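Local coordinates for protein UL37 (Suid herpesvirus 1, PDB 5J2Z) that is a tegument protein that guides retrograde axonal transport of the virus to promote neuroinvasion, represented here by its N-terminal half, at residues E37-V42 with W78-D83; E450-E455 with A464-L469. The protein carries 5 engineered substitutions. One frame throughout, in Å; residues are numbered along the deposited sequence.

Contact 1: residues E37-V42 with W78-D83; sequences ETPAGV and WRLRHD. With CA (calcium ion), chain C; CA (calcium ion), chain G; CA (calcium ion), chain B; ACT (acetate ion), chain V.
E37 and L80 face each other across a single isolated bridge of parallel type, in which E37 N donates to R79 O (3.0 Å) and R81 N donates to E37 O (2.7 Å). This joins the turn entering helix 39-58 to the extended loop that follows helix 63-78, in a chain built from helices without strands. Just past the bridge T38 is the N-cap: its OG1 receives a weak bond from G41 N. L80 packs its isobutyl end against the start of this helix. With CG anti to the backbone N (chi1 -177°), its CD1 reaches P39 N at 3.3 Å and packs on V42 CG2, while CD2 lies 3.7 Å from P39 CG. P39 crosses L80 at about a right angle and crosses the H82 imidazole likewise, its CG coming obliquely to within 3.5 Å of H82 ND1. Helix 89-98 covers the same apolar patch through L91 and L94. The ring of H82 is also tied by NE2 to the carbonyl of G87, and the E37 carboxylate turns elsewhere, to M5 N. Beyond the packing the loop binds three calcium ions: H82 O holds one with D179 and an acetate probably from the crystallisation liquor, both carboxylate oxygens of D83 chelate a second alongside D85, and D83 OD2 also reaches a third, shared with E86, at 2.5 Å.

Contact 2: residues E450-E455 with A464-L469; sequences EVAAAE and AAREAL
R466 and E455 meet at about a right angle across an antiparallel helical hairpin, the axes of segments 450-455 and 464-469 running at 164° and approaching to 9.5 Å. The guanidinium takes the carboxylate side-on, NE donating to OE2 (2.8 Å) and NH2 to OE1 (3.2 Å), with a weaker bond from NE to OE1. The grip is not coplanar: the two planes stand 69° apart. OE2 is met on its syn side but tilted out of the carboxylate plane, whereas NH2 comes to OE1 from above that plane, although OE1 itself lies in the guanidinium plane. R466 is extended through chi2, then bends at chi3 (-59°), and the turn at chi4 sets the guanidinium so that NH2 reaches A452 CB at its edge, 3.3 Å away. V451 CG1 lies over one guanidinium face, toward the rim, and touches R466 CB at 3.7 Å; its other methyl, CG2, meets L469 CD1. S463, in the connection just before helix 464-479, gives E455 OE2 a further hydrogen bond. The charge pair therefore joins the two helices near the turn, beside the V451-L469 apolar contact. With E455 buried, these bonds would offset the cost of burying its carboxylate and probably favour its ionised form.

Contact 1 and contact 2 lie on the same side of the chain's centre, their centres 24 Å apart and their nearest atoms about 7 Å apart, so they do not touch. Helix 63-78 spans the interval: V67 meets A454 and L469 of contact 2, and the helix leads into the loop of contact 1. W78 meets the same hairpin farther from its turn, edge-to-face with W472 and against L447, a residue that L469 also touches. R79 adds a contact with R476. Of the two contacts, contact 1 holds the calcium, through H82 and D83, while the hairpin of contact 2 lies away from the metal sites.

Contact 1: residues E37-V42 with W78-D83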
ATOM      1  N   GLU A  37     -10.072 -12.900  17.047  1.00 45.04           N
ATOM      2  CA  GLU A  37      -9.360 -14.145  17.291  1.00 40.50           C
ATOM      3  C   GLU A  37      -7.916 -14.040  16.809  1.00 41.04           C
ATOM      4  O   GLU A  37      -7.528 -13.095  16.114  1.00 45.99           O
ATOM      5  CB  GLU A  37     -10.060 -15.319  16.595  1.00 48.12           C
ATOM      6  CG  GLU A  37     -10.593 -16.394  17.558  1.00 62.52           C
ATOM      7  CD  GLU A  37     -11.793 -15.932  18.375  1.00 71.10           C
ATOM      8  OE1 GLU A  37     -12.664 -15.219  17.822  1.00 73.10           O
ATOM      9  OE2 GLU A  37     -11.858 -16.284  19.575  1.00 73.81           O
ATOM     10  N   THR A  38      -7.111 -15.025  17.200  1.00 35.47           N
ATOM     11  CA  THR A  38      -5.778 -15.217  16.652  1.00 35.39           C
ATOM     12  C   THR A  38      -5.679 -16.615  16.058  1.00 32.61           C
ATOM     13  O   THR A  38      -6.402 -17.514  16.477  1.00 39.24           O
ATOM     14  CB  THR A  38      -4.672 -15.035  17.702  1.00 37.05           C
ATOM     15  OG1 THR A  38      -4.962 -15.822  18.861  1.00 52.26           O
ATOM     16  CG2 THR A  38      -4.535 -13.579  18.103  1.00 40.73           C
ATOM     17  N   PRO A  39      -4.803 -16.830  15.081  1.00 39.99           N
ATOM     18  CA  PRO A  39      -4.718 -18.170  14.479  1.00 30.86           C
ATOM     19  C   PRO A  39      -4.399 -19.262  15.501  1.00 42.61           C
ATOM     20  O   PRO A  39      -5.020 -20.335  15.485  1.00 37.38           O
ATOM     21  CB  PRO A  39      -3.610 -18.008  13.423  1.00 32.40           C
ATOM     22  CG  PRO A  39      -3.464 -16.510  13.226  1.00 34.93           C
ATOM     23  CD  PRO A  39      -3.766 -15.921  14.563  1.00 35.23           C
ATOM     24  N   ALA A  40      -3.448 -19.018  16.402  1.00 40.36           N
ATOM     25  CA  ALA A  40      -3.169 -20.006  17.438  1.00 35.63           C
ATOM     26  C   ALA A  40      -4.382 -20.221  18.341  1.00 38.25           C
ATOM     27  O   ALA A  40      -4.610 -21.342  18.817  1.00 35.11           O
ATOM     28  CB  ALA A  40      -1.950 -19.577  18.257  1.00 33.40           C
ATOM     29  N   GLY A  41      -5.163 -19.162  18.576  1.00 34.25           N
ATOM     30  CA  GLY A  41      -6.297 -19.261  19.471  1.00 31.00           C
ATOM     31  C   GLY A  41      -7.451 -20.022  18.849  1.00 34.55           C
ATOM     32  O   GLY A  41      -8.125 -20.807  19.522  1.00 37.71           O
ATOM     33  N   VAL A  42      -7.690 -19.817  17.555  1.00 31.65           N
ATOM     34  CA  VAL A  42      -8.675 -20.640  16.866  1.00 34.05           C
ATOM     35  C   VAL A  42      -8.199 -22.086  16.811  1.00 33.87           C
ATOM     36  O   VAL A  42      -8.957 -23.024  17.085  1.00 28.55           O
ATOM     37  CB  VAL A  42      -8.956 -20.087  15.459  1.00 39.88           C
ATOM     38  CG1 VAL A  42      -9.959 -21.022  14.732  1.00 35.11           C
ATOM     39  CG2 VAL A  42      -9.468 -18.646  15.537  1.00 28.35           C
ATOM     40  N   TRP A  78     -13.266 -14.825   9.949  1.00 30.24           N
ATOM     41  CA  TRP A  78     -13.691 -13.489   9.573  1.00 23.87           C
ATOM     42  C   TRP A  78     -13.045 -12.427  10.453  1.00 33.02           C
ATOM     43  O   TRP A  78     -12.716 -11.334   9.978  1.00 34.95           O
ATOM     44  CB  TRP A  78     -15.210 -13.402   9.663  1.00 26.06           C
ATOM     45  CG  TRP A  78     -15.838 -12.484   8.664  1.00 33.70           C
ATOM     46  CD1 TRP A  78     -15.585 -11.147   8.491  1.00 31.02           C
ATOM     47  CD2 TRP A  78     -16.842 -12.830   7.703  1.00 40.29           C
ATOM     48  NE1 TRP A  78     -16.366 -10.646   7.477  1.00 34.44           N
ATOM     49  CE2 TRP A  78     -17.152 -11.653   6.979  1.00 39.02           C
ATOM     50  CE3 TRP A  78     -17.512 -14.022   7.381  1.00 37.44           C
ATOM     51  CZ2 TRP A  78     -18.099 -11.636   5.951  1.00 37.74           C
ATOM     52  CZ3 TRP A  78     -18.454 -14.004   6.365  1.00 34.60           C
ATOM     53  CH2 TRP A  78     -18.741 -12.815   5.660  1.00 39.93           C
ATOM     54  N   ARG A  79     -12.871 -12.725  11.739  1.00 30.95           N
ATOM     55  CA  ARG A  79     -12.352 -11.772  12.713  1.00 37.51           C
ATOM     56  C   ARG A  79     -10.957 -12.152  13.196  1.00 32.09           C
ATOM     57  O   ARG A  79     -10.533 -11.729  14.277  1.00 31.02           O
ATOM     58  CB  ARG A  79     -13.308 -11.657  13.897  1.00 48.67           C
ATOM     59  CG  ARG A  79     -14.348 -10.566  13.769  1.00 60.81           C
ATOM     60  CD  ARG A  79     -15.449 -10.801  14.782  1.00 70.94           C
ATOM     61  NE  ARG A  79     -16.076 -12.102  14.564  1.00 75.98           N
ATOM     62  CZ  ARG A  79     -17.067 -12.585  15.305  1.00 85.20           C
ATOM     63  NH1 ARG A  79     -17.529 -11.871  16.322  1.00 93.52           N
ATOM     64  NH2 ARG A  79     -17.595 -13.775  15.034  1.00 81.32           N
ATOM     65  N   LEU A  80     -10.240 -12.945  12.418  1.00 24.99           N
ATOM     66  CA  LEU A  80      -8.923 -13.397  12.818  1.00 33.10           C
ATOM     67  C   LEU A  80      -7.907 -12.278  12.610  1.00 31.37           C
ATOM     68  O   LEU A  80      -7.857 -11.672  11.536  1.00 25.47           O
ATOM     69  CB  LEU A  80      -8.539 -14.630  12.001  1.00 31.46           C
ATOM     70  CG  LEU A  80      -7.208 -15.267  12.366  1.00 34.86           C
ATOM     71  CD1 LEU A  80      -7.473 -16.545  13.139  1.00 38.75           C
ATOM     72  CD2 LEU A  80      -6.376 -15.525  11.119  1.00 35.73           C
ATOM     73  N   ARG A  81      -7.102 -12.010  13.635  1.00 36.05           N
ATOM     74  CA  ARG A  81      -6.019 -11.031  13.579  1.00 32.77           C
ATOM     75  C   ARG A  81      -4.692 -11.782  13.494  1.00 29.14           C
ATOM     76  O   ARG A  81      -4.322 -12.497  14.428  1.00 39.39           O
ATOM     77  CB  ARG A  81      -6.066 -10.115  14.805  1.00 32.52           C
ATOM     78  CG  ARG A  81      -4.802  -9.310  15.061  1.00 54.13           C
ATOM     79  CD  ARG A  81      -4.729  -8.836  16.515  1.00 65.86           C
ATOM     80  NE  ARG A  81      -5.985  -8.239  16.955  1.00 70.88           N
ATOM     81  CZ  ARG A  81      -6.427  -8.261  18.209  1.00 70.98           C
ATOM     82  NH1 ARG A  81      -5.715  -8.855  19.158  1.00 67.27           N
ATOM     83  NH2 ARG A  81      -7.590  -7.696  18.510  1.00 73.25           N
ATOM     84  N   HIS A  82      -3.986 -11.622  12.380  1.00 29.43           N
ATOM     85  CA  HIS A  82      -2.755 -12.348  12.103  1.00 27.30           C
ATOM     86  C   HIS A  82      -1.569 -11.395  11.995  1.00 24.98           C
ATOM     87  O   HIS A  82      -1.670 -10.335  11.376  1.00 31.67           O
ATOM     88  CB  HIS A  82      -2.882 -13.142  10.797  1.00 28.62           C
ATOM     89  CG  HIS A  82      -1.660 -13.933  10.444  1.00 25.47           C
ATOM     90  ND1 HIS A  82      -1.023 -14.766  11.342  1.00 25.35           N
ATOM     91  CD2 HIS A  82      -0.963 -14.022   9.287  1.00 21.12           C
ATOM     92  CE1 HIS A  82       0.018 -15.327  10.755  1.00 24.20           C
ATOM     93  NE2 HIS A  82       0.072 -14.899   9.506  1.00 22.75           N
ATOM     94  N   ASP A  83      -0.438 -11.806  12.564  1.00 29.00           N
ATOM     95  CA  ASP A  83       0.830 -11.080  12.484  1.00 24.05           C
ATOM     96  C   ASP A  83       1.546 -11.487  11.196  1.00 26.28           C
ATOM     97  O   ASP A  83       2.192 -12.532  11.137  1.00 28.21           O
ATOM     98  CB  ASP A  83       1.665 -11.401  13.716  1.00 26.29           C
ATOM     99  CG  ASP A  83       3.036 -10.727  13.704  1.00 38.63           C
ATOM    100  OD1 ASP A  83       3.459 -10.200  12.652  1.00 44.80           O
ATOM    101  OD2 ASP A  83       3.698 -10.736  14.758  1.00 30.19           O
TER
HETATM  102 CA    CA C 502       5.279  -8.763  14.195  1.00 25.04          CA
HETATM  103 CA    CA G 506      -1.566  -7.876  12.005  1.00 40.67          CA
HETATM  104 CA    CA B 501       5.050 -12.445  15.969  1.00 22.19          CA
HETATM  105  C   ACT V 521      -4.762  -7.454  11.831  1.00 68.71           C
HETATM  106  O   ACT V 521      -3.994  -7.030  12.740  1.00 59.53           O
HETATM  107  OXT ACT V 521      -4.412  -8.497  11.216  1.00 71.43           O
HETATM  108  CH3 ACT V 521      -6.046  -6.758  11.481  1.00 69.71           C
HETATM  109  O   HOH W   1       3.038 -12.916  17.106  1.00 20.54           O

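Contact 2: residues E450-E455 with A464-L469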
ATOM      1  N   GLU A 450     -26.391 -19.453   2.907  1.00 55.99           N
ATOM      2  CA  GLU A 450     -26.261 -20.552   3.854  1.00 57.06           C
ATOM      3  C   GLU A 450     -27.349 -20.490   4.915  1.00 56.92           C
ATOM      4  O   GLU A 450     -27.911 -21.523   5.296  1.00 56.21           O
ATOM      5  CB  GLU A 450     -24.869 -20.539   4.488  1.00 52.49           C
ATOM      6  CG  GLU A 450     -23.775 -20.909   3.503  1.00 54.01           C
ATOM      7  CD  GLU A 450     -24.090 -22.194   2.745  1.00 63.50           C
ATOM      8  OE1 GLU A 450     -24.825 -23.053   3.285  1.00 71.35           O
ATOM      9  OE2 GLU A 450     -23.607 -22.342   1.602  1.00 58.32           O
ATOM     10  N   VAL A 451     -27.671 -19.287   5.398  1.00 54.90           N
ATOM     11  CA  VAL A 451     -28.787 -19.159   6.329  1.00 50.28           C
ATOM     12  C   VAL A 451     -30.086 -19.566   5.651  1.00 65.10           C
ATOM     13  O   VAL A 451     -30.914 -20.275   6.238  1.00 66.28           O
ATOM     14  CB  VAL A 451     -28.873 -17.730   6.889  1.00 50.93           C
ATOM     15  CG1 VAL A 451     -30.222 -17.510   7.552  1.00 54.49           C
ATOM     16  CG2 VAL A 451     -27.750 -17.491   7.880  1.00 57.60           C
ATOM     17  N   ALA A 452     -30.288 -19.123   4.405  1.00 64.57           N
ATOM     18  CA  ALA A 452     -31.491 -19.506   3.675  1.00 64.17           C
ATOM     19  C   ALA A 452     -31.627 -21.020   3.626  1.00 66.15           C
ATOM     20  O   ALA A 452     -32.700 -21.569   3.901  1.00 70.93           O
ATOM     21  CB  ALA A 452     -31.469 -18.915   2.265  1.00 56.18           C
ATOM     22  N   ALA A 453     -30.535 -21.716   3.295  1.00 63.11           N
ATOM     23  CA  ALA A 453     -30.571 -23.174   3.280  1.00 57.02           C
ATOM     24  C   ALA A 453     -30.965 -23.723   4.645  1.00 63.34           C
ATOM     25  O   ALA A 453     -31.805 -24.630   4.746  1.00 67.18           O
ATOM     26  CB  ALA A 453     -29.215 -23.726   2.842  1.00 52.12           C
ATOM     27  N   ALA A 454     -30.378 -23.173   5.710  1.00 62.28           N
ATOM     28  CA  ALA A 454     -30.719 -23.612   7.058  1.00 65.73           C
ATOM     29  C   ALA A 454     -32.199 -23.391   7.360  1.00 65.18           C
ATOM     30  O   ALA A 454     -32.865 -24.269   7.921  1.00 62.79           O
ATOM     31  CB  ALA A 454     -29.840 -22.886   8.073  1.00 64.55           C
ATOM     32  N   GLU A 455     -32.732 -22.221   6.999  1.00 63.65           N
ATOM     33  CA  GLU A 455     -34.158 -21.971   7.181  1.00 72.68           C
ATOM     34  C   GLU A 455     -34.992 -23.037   6.482  1.00 77.94           C
ATOM     35  O   GLU A 455     -35.831 -23.694   7.107  1.00 87.66           O
ATOM     36  CB  GLU A 455     -34.519 -20.579   6.668  1.00 79.34           C
ATOM     37  CG  GLU A 455     -33.831 -19.467   7.427  1.00 87.25           C
ATOM     38  CD  GLU A 455     -34.110 -18.097   6.845  1.00 89.53           C
ATOM     39  OE1 GLU A 455     -34.636 -18.019   5.714  1.00 87.66           O
ATOM     40  OE2 GLU A 455     -33.800 -17.099   7.527  1.00 89.86           O
ATOM     41  N   ALA A 464     -34.144 -16.565  13.124  1.00 84.46           N
ATOM     42  CA  ALA A 464     -33.431 -15.570  13.915  1.00 77.04           C
ATOM     43  C   ALA A 464     -32.002 -15.398  13.420  1.00 82.90           C
ATOM     44  O   ALA A 464     -31.478 -14.278  13.416  1.00 78.67           O
ATOM     45  CB  ALA A 464     -33.438 -15.961  15.393  1.00 81.25           C
ATOM     46  N   ALA A 465     -31.362 -16.489  12.992  1.00 82.27           N
ATOM     47  CA  ALA A 465     -30.003 -16.390  12.478  1.00 82.74           C
ATOM     48  C   ALA A 465     -29.906 -15.378  11.342  1.00 76.52           C
ATOM     49  O   ALA A 465     -28.879 -14.703  11.200  1.00 69.79           O
ATOM     50  CB  ALA A 465     -29.522 -17.769  12.022  1.00 84.11           C
ATOM     51  N   ARG A 466     -30.963 -15.246  10.534  1.00 74.74           N
ATOM     52  CA  ARG A 466     -30.900 -14.345   9.386  1.00 73.36           C
ATOM     53  C   ARG A 466     -30.788 -12.896   9.832  1.00 75.23           C
ATOM     54  O   ARG A 466     -29.895 -12.169   9.389  1.00 71.72           O
ATOM     55  CB  ARG A 466     -32.123 -14.528   8.486  1.00 75.32           C
ATOM     56  CG  ARG A 466     -32.263 -13.432   7.427  1.00 74.33           C
ATOM     57  CD  ARG A 466     -33.430 -13.676   6.466  1.00 72.71           C
ATOM     58  NE  ARG A 466     -33.292 -14.946   5.758  1.00 70.27           N
ATOM     59  CZ  ARG A 466     -32.449 -15.159   4.754  1.00 70.51           C
ATOM     60  NH1 ARG A 466     -31.656 -14.184   4.327  1.00 75.72           N
ATOM     61  NH2 ARG A 466     -32.394 -16.352   4.173  1.00 65.81           N
ATOM     62  N   GLU A 467     -31.687 -12.454  10.707  1.00 82.16           N
ATOM     63  CA  GLU A 467     -31.680 -11.046  11.076  1.00 86.17           C
ATOM     64  C   GLU A 467     -30.501 -10.687  11.975  1.00 81.95           C
ATOM     65  O   GLU A 467     -30.178  -9.499  12.105  1.00 79.52           O
ATOM     66  CB  GLU A 467     -32.996 -10.675  11.747  1.00 92.06           C
ATOM     67  CG  GLU A 467     -33.179  -9.185  11.904  1.00101.55           C
ATOM     68  CD  GLU A 467     -34.537  -8.833  12.460  1.00116.48           C
ATOM     69  OE1 GLU A 467     -35.408  -9.730  12.497  1.00118.71           O
ATOM     70  OE2 GLU A 467     -34.732  -7.665  12.860  1.00124.38           O
ATOM     71  N   ALA A 468     -29.852 -11.679  12.589  1.00 78.00           N
ATOM     72  CA  ALA A 468     -28.682 -11.408  13.417  1.00 73.55           C
ATOM     73  C   ALA A 468     -27.422 -11.318  12.566  1.00 71.90           C
ATOM     74  O   ALA A 468     -26.686 -10.329  12.632  1.00 74.78           O
ATOM     75  CB  ALA A 468     -28.525 -12.486  14.488  1.00 72.18           C
ATOM     76  N   LEU A 469     -27.157 -12.348  11.765  1.00 67.09           N
ATOM     77  CA  LEU A 469     -26.058 -12.259  10.815  1.00 68.71           C
ATOM     78  C   LEU A 469     -26.233 -11.061   9.892  1.00 74.76           C
ATOM     79  O   LEU A 469     -25.261 -10.365   9.569  1.00 73.25           O
ATOM     80  CB  LEU A 469     -25.959 -13.557  10.018  1.00 62.99           C
ATOM     81  CG  LEU A 469     -25.404 -14.678  10.887  1.00 63.17           C
ATOM     82  CD1 LEU A 469     -25.635 -16.051  10.246  1.00 61.61           C
ATOM     83  CD2 LEU A 469     -23.918 -14.403  11.142  1.00 57.57           C
TER